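PDB 6ZLK: epimerase domain-containing protein, which interconverts UDP-glucuronic acid and UDP-galacturonic acid as an NAD-dependent UDP-glucuronic acid 4-epimerase of the NAD-dependent epimerase/dehydratase family. Local coordinates for residues H123-S128 / V151-G156; G209-D214 / A248-I253. All coordinates share one frame; numbering follows the deposited sequence.

Contact 1: H123-S128 / V151-G156. With UGA (uridine-5'-diphosphate-glucuronic acid), chain F.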
loop_
_atom_site.group_PDB
_atom_site.type_symbol
_atom_site.label_atom_id
_atom_site.label_comp_id
_atom_site.label_asym_id
_atom_site.label_seq_id
_atom_site.Cartn_x
_atom_site.Cartn_y
_atom_site.Cartn_z
ATOM N N HIS A 123 14.404 1.110 -7.315
ATOM C CA HIS A 123 13.618 0.651 -6.146
ATOM C C HIS A 123 13.518 -0.849 -6.161
ATOM O O HIS A 123 12.991 -1.420 -7.132
ATOM C CB HIS A 123 12.254 1.341 -6.150
ATOM C CG HIS A 123 11.400 0.893 -5.031
ATOM N ND1 HIS A 123 11.418 1.546 -3.825
ATOM C CD2 HIS A 123 10.508 -0.117 -4.923
ATOM C CE1 HIS A 123 10.586 0.917 -3.002
ATOM N NE2 HIS A 123 10.003 -0.110 -3.648
ATOM N N ILE A 124 13.960 -1.518 -5.117
ATOM C CA ILE A 124 13.921 -2.977 -5.054
ATOM C C ILE A 124 12.638 -3.432 -4.364
ATOM O O ILE A 124 12.341 -2.981 -3.252
ATOM C CB ILE A 124 15.181 -3.523 -4.381
ATOM C CG1 ILE A 124 16.321 -3.649 -5.409
ATOM C CG2 ILE A 124 14.858 -4.858 -3.769
ATOM C CD1 ILE A 124 16.578 -2.475 -6.225
ATOM N N SER A 125 11.843 -4.178 -5.097
ATOM C CA SER A 125 10.594 -4.772 -4.596
ATOM C C SER A 125 10.690 -6.299 -4.624
ATOM O O SER A 125 11.800 -6.888 -4.756
ATOM C CB SER A 125 9.440 -4.201 -5.381
ATOM O OG SER A 125 8.219 -4.632 -4.815
ATOM N N THR A 126 9.549 -6.971 -4.554
ATOM C CA THR A 126 9.481 -8.403 -4.231
ATOM C C THR A 126 8.412 -9.085 -5.067
ATOM O O THR A 126 7.297 -8.466 -5.314
ATOM C CB THR A 126 9.229 -8.544 -2.728
ATOM O OG1 THR A 126 9.043 -9.941 -2.484
ATOM C CG2 THR A 126 7.991 -7.820 -2.269
ATOM N N SER A 127 8.655 -10.358 -5.370
ATOM C CA SER A 127 7.631 -11.280 -5.892
ATOM C C SER A 127 6.442 -11.339 -4.919
ATOM O O SER A 127 5.365 -11.776 -5.374
ATOM C CB SER A 127 8.161 -12.650 -6.139
ATOM O OG SER A 127 8.591 -13.226 -4.935
ATOM N N SER A 128 6.623 -11.005 -3.643
ATOM C CA SER A 128 5.512 -11.062 -2.658
ATOM C C SER A 128 4.382 -10.123 -3.022
ATOM O O SER A 128 3.313 -10.288 -2.440
ATOM C CB SER A 128 6.006 -10.793 -1.285
ATOM O OG SER A 128 6.840 -11.866 -0.883
ATOM N N VAL A 151 1.988 -6.357 1.066
ATOM C CA VAL A 151 1.205 -5.110 0.951
ATOM C C VAL A 151 2.150 -3.905 1.078
ATOM O O VAL A 151 2.037 -2.929 0.316
ATOM C CB VAL A 151 0.085 -5.053 1.993
ATOM C CG1 VAL A 151 -0.582 -3.704 1.878
ATOM C CG2 VAL A 151 -0.897 -6.195 1.794
ATOM N N THR A 152 2.987 -3.862 2.099
ATOM C CA THR A 152 3.837 -2.692 2.325
ATOM C C THR A 152 4.835 -2.482 1.178
ATOM O O THR A 152 5.129 -1.328 0.842
ATOM C CB THR A 152 4.583 -2.757 3.657
ATOM O OG1 THR A 152 5.541 -3.825 3.670
ATOM C CG2 THR A 152 3.624 -2.867 4.817
ATOM N N LYS A 153 5.344 -3.559 0.583
ATOM C CA LYS A 153 6.278 -3.462 -0.557
ATOM C C LYS A 153 5.512 -2.932 -1.781
ATOM O O LYS A 153 6.045 -2.058 -2.483
ATOM C CB LYS A 153 6.937 -4.820 -0.783
ATOM C CG LYS A 153 7.892 -5.215 0.353
ATOM C CD LYS A 153 9.102 -4.380 0.505
ATOM C CE LYS A 153 9.967 -4.407 -0.750
ATOM N NZ LYS A 153 11.295 -3.751 -0.607
ATOM N N LEU A 154 4.286 -3.407 -1.962
ATOM C CA LEU A 154 3.479 -2.902 -3.092
ATOM C C LEU A 154 3.205 -1.407 -2.871
ATOM O O LEU A 154 3.267 -0.666 -3.843
ATOM C CB LEU A 154 2.212 -3.723 -3.244
ATOM C CG LEU A 154 1.310 -3.301 -4.408
ATOM C CD1 LEU A 154 2.054 -3.294 -5.731
ATOM C CD2 LEU A 154 0.085 -4.211 -4.443
ATOM N N SER A 155 2.908 -0.965 -1.656
ATOM C CA SER A 155 2.709 0.496 -1.394
ATOM C C SER A 155 3.978 1.275 -1.744
ATOM O O SER A 155 3.934 2.379 -2.312
ATOM C CB SER A 155 2.312 0.778 -0.003
ATOM O OG SER A 155 1.112 0.080 0.275
ATOM N N GLY A 156 5.154 0.695 -1.490
ATOM C CA GLY A 156 6.407 1.342 -1.897
ATOM C C GLY A 156 6.505 1.505 -3.399
ATOM O O GLY A 156 6.884 2.583 -3.846
HETATM C "C1'" UGA F . 11.961 -14.407 0.336
HETATM C "C2'" UGA F . 12.467 -13.285 1.230
HETATM O "O2'" UGA F . 12.407 -13.748 2.575
HETATM C "C3'" UGA F . 11.650 -12.022 1.102
HETATM O "O3'" UGA F . 12.361 -10.984 1.779
HETATM C "C4'" UGA F . 11.410 -11.639 -0.349
HETATM O "O4'" UGA F . 10.486 -10.544 -0.388
HETATM C "C5'" UGA F . 10.846 -12.840 -1.125
HETATM O "O5'" UGA F . 11.733 -13.954 -0.986
HETATM C "C6'" UGA F . 10.602 -12.636 -2.630
HETATM O "O'P" UGA F . 10.182 -11.580 -3.043
HETATM O "O'Q" UGA F . 10.776 -13.555 -3.384
HETATM P PB UGA F . 10.354 -16.457 0.669
HETATM O O1B UGA F . 10.082 -16.786 -0.737
HETATM O O2B UGA F . 9.339 -16.692 1.732
HETATM O O3B UGA F . 10.809 -14.945 0.950
HETATM O O3A UGA F . 11.724 -17.190 1.033
HETATM P PA UGA F . 12.231 -18.257 2.107
HETATM O O1A UGA F . 12.150 -17.637 3.433
HETATM O O2A UGA F . 13.515 -18.773 1.603
HETATM O O5D UGA F . 11.101 -19.403 2.015
HETATM C C5D UGA F . 10.879 -20.183 0.856
HETATM C C4D UGA F . 9.962 -21.309 1.224
HETATM O O4D UGA F . 10.541 -22.107 2.285
HETATM C C3D UGA F . 8.582 -20.876 1.729
HETATM O O3D UGA F . 7.658 -21.639 0.949
HETATM C C2D UGA F . 8.565 -21.261 3.211
HETATM O O2D UGA F . 7.335 -21.875 3.557
HETATM C C1D UGA F . 9.587 -22.388 3.286
HETATM N N1 UGA F . 10.293 -22.495 4.571
HETATM C C6 UGA F . 10.963 -21.433 5.111
HETATM C C2 UGA F . 10.362 -23.767 5.124
HETATM O O2 UGA F . 9.761 -24.736 4.674
HETATM N N3 UGA F . 11.150 -23.855 6.226
HETATM C C4 UGA F . 11.851 -22.836 6.828
HETATM O O4 UGA F . 12.484 -23.093 7.849
HETATM C C5 UGA F . 11.714 -21.542 6.212
HETATM O O HOH W 1 8.556 -1.898 -2.362
#
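One face of the His123 imidazole is covered by Gly156 O, 4.0 Å above the ring plane and displaced toward the rim. At the ring edge, in plane, a water lies 2.6 Å from His123 NE2 and donates to Lys153 O. With CG anti to its backbone N (chi1 178°), His123 brings this edge to the water. The direct polar bond is Lys153 NZ to Ile124 O, 2.9 Å, the donor tilted 24° from the carbonyl plane; NZ also bonds NAD O3D. The bends at chi2 and chi3 carry NZ across from beside Thr126 to Ile124 O. Thr126 crosses the lysine at about a right angle, its CG2 3.5 Å from Lys153 CB. Thr126 OG1 accepts from Ser128 N (2.9 Å), an ST turn, and also bonds O4' of the other bound UDP-uronic acid, UGB; its proton toward UGA is unsettled. Lys153, four residues after Tyr149, fits the Tyr-x-x-x-Lys motif of short-chain dehydrogenases/reductases. Strand 120-126 lies between parallel strands 77-80 and 171-180; the axes of segments 123-126 and 151-156 (helix 148-167) approach to 8.1 Å, their directions 147° apart. Helix 96-113 touches His123 and Lys153; the second subunit packs on Val151 and Leu154.

Contact 2: G209-D214 / A248-I253. With UGA (uridine-5'-diphosphate-glucuronic acid), chain F.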
loop_
_atom_site.group_PDB
_atom_site.type_symbol
_atom_site.label_atom_id
_atom_site.label_comp_id
_atom_site.label_asym_id
_atom_site.label_seq_id
_atom_site.Cartn_x
_atom_site.Cartn_y
_atom_site.Cartn_z
ATOM N N GLY A 209 6.182 -29.034 1.970
ATOM C CA GLY A 209 7.455 -28.935 1.249
ATOM C C GLY A 209 7.311 -28.945 -0.250
ATOM O O GLY A 209 8.336 -28.825 -0.986
ATOM N N THR A 210 6.089 -29.094 -0.779
ATOM C CA THR A 210 5.910 -29.147 -2.251
ATOM C C THR A 210 5.768 -27.733 -2.841
ATOM O O THR A 210 5.754 -27.660 -4.077
ATOM C CB THR A 210 4.695 -29.995 -2.659
ATOM O OG1 THR A 210 3.520 -29.336 -2.200
ATOM C CG2 THR A 210 4.810 -31.405 -2.105
ATOM N N GLN A 211 5.696 -26.716 -1.999
ATOM C CA GLN A 211 5.689 -25.301 -2.435
ATOM C C GLN A 211 6.957 -25.063 -3.267
ATOM O O GLN A 211 7.985 -25.672 -2.993
ATOM C CB GLN A 211 5.584 -24.283 -1.316
ATOM C CG GLN A 211 6.702 -24.376 -0.293
ATOM C CD GLN A 211 6.403 -25.210 0.925
ATOM O OE1 GLN A 211 5.854 -26.321 0.839
ATOM N NE2 GLN A 211 6.736 -24.649 2.084
ATOM N N THR A 212 6.846 -24.231 -4.295
ATOM C CA THR A 212 7.980 -23.978 -5.219
ATOM C C THR A 212 8.257 -22.489 -5.207
ATOM O O THR A 212 7.370 -21.650 -4.950
ATOM C CB THR A 212 7.729 -24.482 -6.644
ATOM O OG1 THR A 212 6.618 -23.789 -7.215
ATOM C CG2 THR A 212 7.449 -25.959 -6.668
ATOM N N ARG A 213 9.492 -22.187 -5.503
ATOM C CA ARG A 213 9.916 -20.805 -5.679
ATOM C C ARG A 213 10.850 -20.717 -6.885
ATOM O O ARG A 213 11.565 -21.684 -7.229
ATOM C CB ARG A 213 10.724 -20.274 -4.483
ATOM C CG ARG A 213 9.971 -20.197 -3.168
ATOM C CD ARG A 213 8.896 -19.129 -3.237
ATOM N NE ARG A 213 8.143 -18.964 -1.975
ATOM C CZ ARG A 213 6.946 -19.500 -1.709
ATOM N NH1 ARG A 213 6.360 -20.324 -2.562
ATOM N NH2 ARG A 213 6.299 -19.159 -0.590
ATOM N N ASP A 214 10.841 -19.541 -7.450
ATOM C CA ASP A 214 11.810 -19.135 -8.493
ATOM C C ASP A 214 13.049 -18.595 -7.793
ATOM O O ASP A 214 13.296 -17.392 -7.794
ATOM C CB ASP A 214 11.182 -18.039 -9.336
ATOM C CG ASP A 214 11.953 -17.872 -10.616
ATOM O OD1 ASP A 214 13.122 -18.353 -10.665
ATOM O OD2 ASP A 214 11.324 -17.363 -11.580
ATOM N N ALA A 248 12.208 -24.678 -8.061
ATOM C CA ALA A 248 12.272 -25.966 -7.353
ATOM C C ALA A 248 11.327 -25.941 -6.149
ATOM O O ALA A 248 11.022 -24.844 -5.627
ATOM C CB ALA A 248 13.683 -26.275 -6.893
ATOM N N SER A 249 10.963 -27.122 -5.661
ATOM C CA SER A 249 10.229 -27.232 -4.377
ATOM C C SER A 249 11.231 -27.231 -3.208
ATOM O O SER A 249 12.409 -27.542 -3.402
ATOM C CB SER A 249 9.341 -28.430 -4.354
ATOM O OG SER A 249 10.122 -29.624 -4.300
ATOM N N ILE A 250 10.713 -27.101 -1.986
ATOM C CA ILE A 250 11.545 -27.235 -0.794
ATOM C C ILE A 250 12.001 -28.685 -0.671
ATOM O O ILE A 250 13.189 -28.917 -0.305
ATOM C CB ILE A 250 10.798 -26.715 0.430
ATOM C CG1 ILE A 250 10.677 -25.202 0.327
ATOM C CG2 ILE A 250 11.432 -27.195 1.705
ATOM C CD1 ILE A 250 11.994 -24.477 0.516
ATOM N N LEU A 251 11.172 -29.647 -1.038
ATOM C CA LEU A 251 11.608 -31.059 -0.989
ATOM C C LEU A 251 12.731 -31.291 -1.999
ATOM O O LEU A 251 13.668 -32.077 -1.681
ATOM C CB LEU A 251 10.422 -31.964 -1.274
ATOM C CG LEU A 251 9.368 -32.004 -0.173
ATOM C CD1 LEU A 251 8.202 -32.846 -0.645
ATOM C CD2 LEU A 251 9.915 -32.492 1.143
ATOM N N ASP A 252 12.655 -30.684 -3.171
ATOM C CA ASP A 252 13.687 -30.841 -4.226
ATOM C C ASP A 252 15.005 -30.302 -3.666
ATOM O O ASP A 252 16.033 -30.963 -3.861
ATOM C CB ASP A 252 13.360 -30.039 -5.491
ATOM C CG ASP A 252 12.190 -30.489 -6.335
ATOM O OD1 ASP A 252 11.861 -31.695 -6.215
ATOM O OD2 ASP A 252 11.594 -29.591 -7.082
ATOM N N ILE A 253 14.971 -29.134 -3.025
ATOM C CA ILE A 253 16.161 -28.454 -2.463
ATOM C C ILE A 253 16.779 -29.376 -1.419
ATOM O O ILE A 253 18.033 -29.537 -1.400
ATOM C CB ILE A 253 15.766 -27.076 -1.899
ATOM C CG1 ILE A 253 15.319 -26.108 -2.996
ATOM C CG2 ILE A 253 16.897 -26.489 -1.070
ATOM C CD1 ILE A 253 16.341 -25.748 -3.992
HETATM C "C1'" UGA F . 11.961 -14.407 0.336
HETATM C "C2'" UGA F . 12.467 -13.285 1.230
HETATM O "O2'" UGA F . 12.407 -13.748 2.575
HETATM C "C3'" UGA F . 11.650 -12.022 1.102
HETATM O "O3'" UGA F . 12.361 -10.984 1.779
HETATM C "C4'" UGA F . 11.410 -11.639 -0.349
HETATM O "O4'" UGA F . 10.486 -10.544 -0.388
HETATM C "C5'" UGA F . 10.846 -12.840 -1.125
HETATM O "O5'" UGA F . 11.733 -13.954 -0.986
HETATM C "C6'" UGA F . 10.602 -12.636 -2.630
HETATM O "O'P" UGA F . 10.182 -11.580 -3.043
HETATM O "O'Q" UGA F . 10.776 -13.555 -3.384
HETATM P PB UGA F . 10.354 -16.457 0.669
HETATM O O1B UGA F . 10.082 -16.786 -0.737
HETATM O O2B UGA F . 9.339 -16.692 1.732
HETATM O O3B UGA F . 10.809 -14.945 0.950
HETATM O O3A UGA F . 11.724 -17.190 1.033
HETATM P PA UGA F . 12.231 -18.257 2.107
HETATM O O1A UGA F . 12.150 -17.637 3.433
HETATM O O2A UGA F . 13.515 -18.773 1.603
HETATM O O5D UGA F . 11.101 -19.403 2.015
HETATM C C5D UGA F . 10.879 -20.183 0.856
HETATM C C4D UGA F . 9.962 -21.309 1.224
HETATM O O4D UGA F . 10.541 -22.107 2.285
HETATM C C3D UGA F . 8.582 -20.876 1.729
HETATM O O3D UGA F . 7.658 -21.639 0.949
HETATM C C2D UGA F . 8.565 -21.261 3.211
HETATM O O2D UGA F . 7.335 -21.875 3.557
HETATM C C1D UGA F . 9.587 -22.388 3.286
HETATM N N1 UGA F . 10.293 -22.495 4.571
HETATM C C6 UGA F . 10.963 -21.433 5.111
HETATM C C2 UGA F . 10.362 -23.767 5.124
HETATM O O2 UGA F . 9.761 -24.736 4.674
HETATM N N3 UGA F . 11.150 -23.855 6.226
HETATM C C4 UGA F . 11.851 -22.836 6.828
HETATM O O4 UGA F . 12.484 -23.093 7.849
HETATM C C5 UGA F . 11.714 -21.542 6.212
#
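Gly209 O and Gln211 O receive the first amides of helix 250-261: Leu251 N donates to Gly209 O at 3.0 Å, and Ile250 N to Gln211 O at 3.2 Å, with a C=O...N angle of 174°. Both amides lie in the first turn, so loop carbonyls supply acceptors the helix itself does not. Gly209, at phi 80°, brings its backbone against Leu251, whose CG rests 3.4 Å from Gly209 O. Arg213 and Ala248 form an antiparallel hydrogen-bonded pair: Arg213 N reaches Ala248 O at 3.1 Å, and Ala248 N returns a bond to Arg213 O. Strand 248-249 is thus attached to strand 212-217 of the mixed sheet, just where the chain turns into the helix. Ser249 is the N-cap there, and with Asp252 it closes a capping box: Asp252 N donates to Ser249 OG, and Ser249 N to Asp252 OD2 at 2.9 Å, met from above the carboxylate plane. The Arg213 guanidinium is tied on several sides. NE donates in plane to the phosphate oxygen O1B of UGA at 3.2 Å and also bonds O2B of UGB, NH1 serves Thr212 O and Pro277 O, and UGA O3D sits over one face. Gln211 NE2 bonds Phe206 O, UGA O2D, UGB O3D and, more weakly, UGA O3D, while Ile250 CD1 approaches the ribose ring oxygen O4D to 3.3 Å.

Contacts 1 and 2 follow one another along the chain and serve different parts of the same nucleotide sugar. Contact 1 lies beside the glucuronic acid ring and NAD, the Lys153 side chain being about 3 Å from the cofactor; contact 2 holds the ribose and the phosphate next to the sugar, with the Arg213 side chain about 9 Å from NAD. The centres of contacts 1 and 2 are about 23 Å apart. The nearest atoms of contacts 1 and 2 are about 6 Å apart, so they do not touch. UGA spans this gap, and strand 171-180 offers a second connection, pairing in parallel with both 120-126 and 212-217. This division is consistent with contact 2 anchoring the UDP portion while the sugar reacts near contact 1.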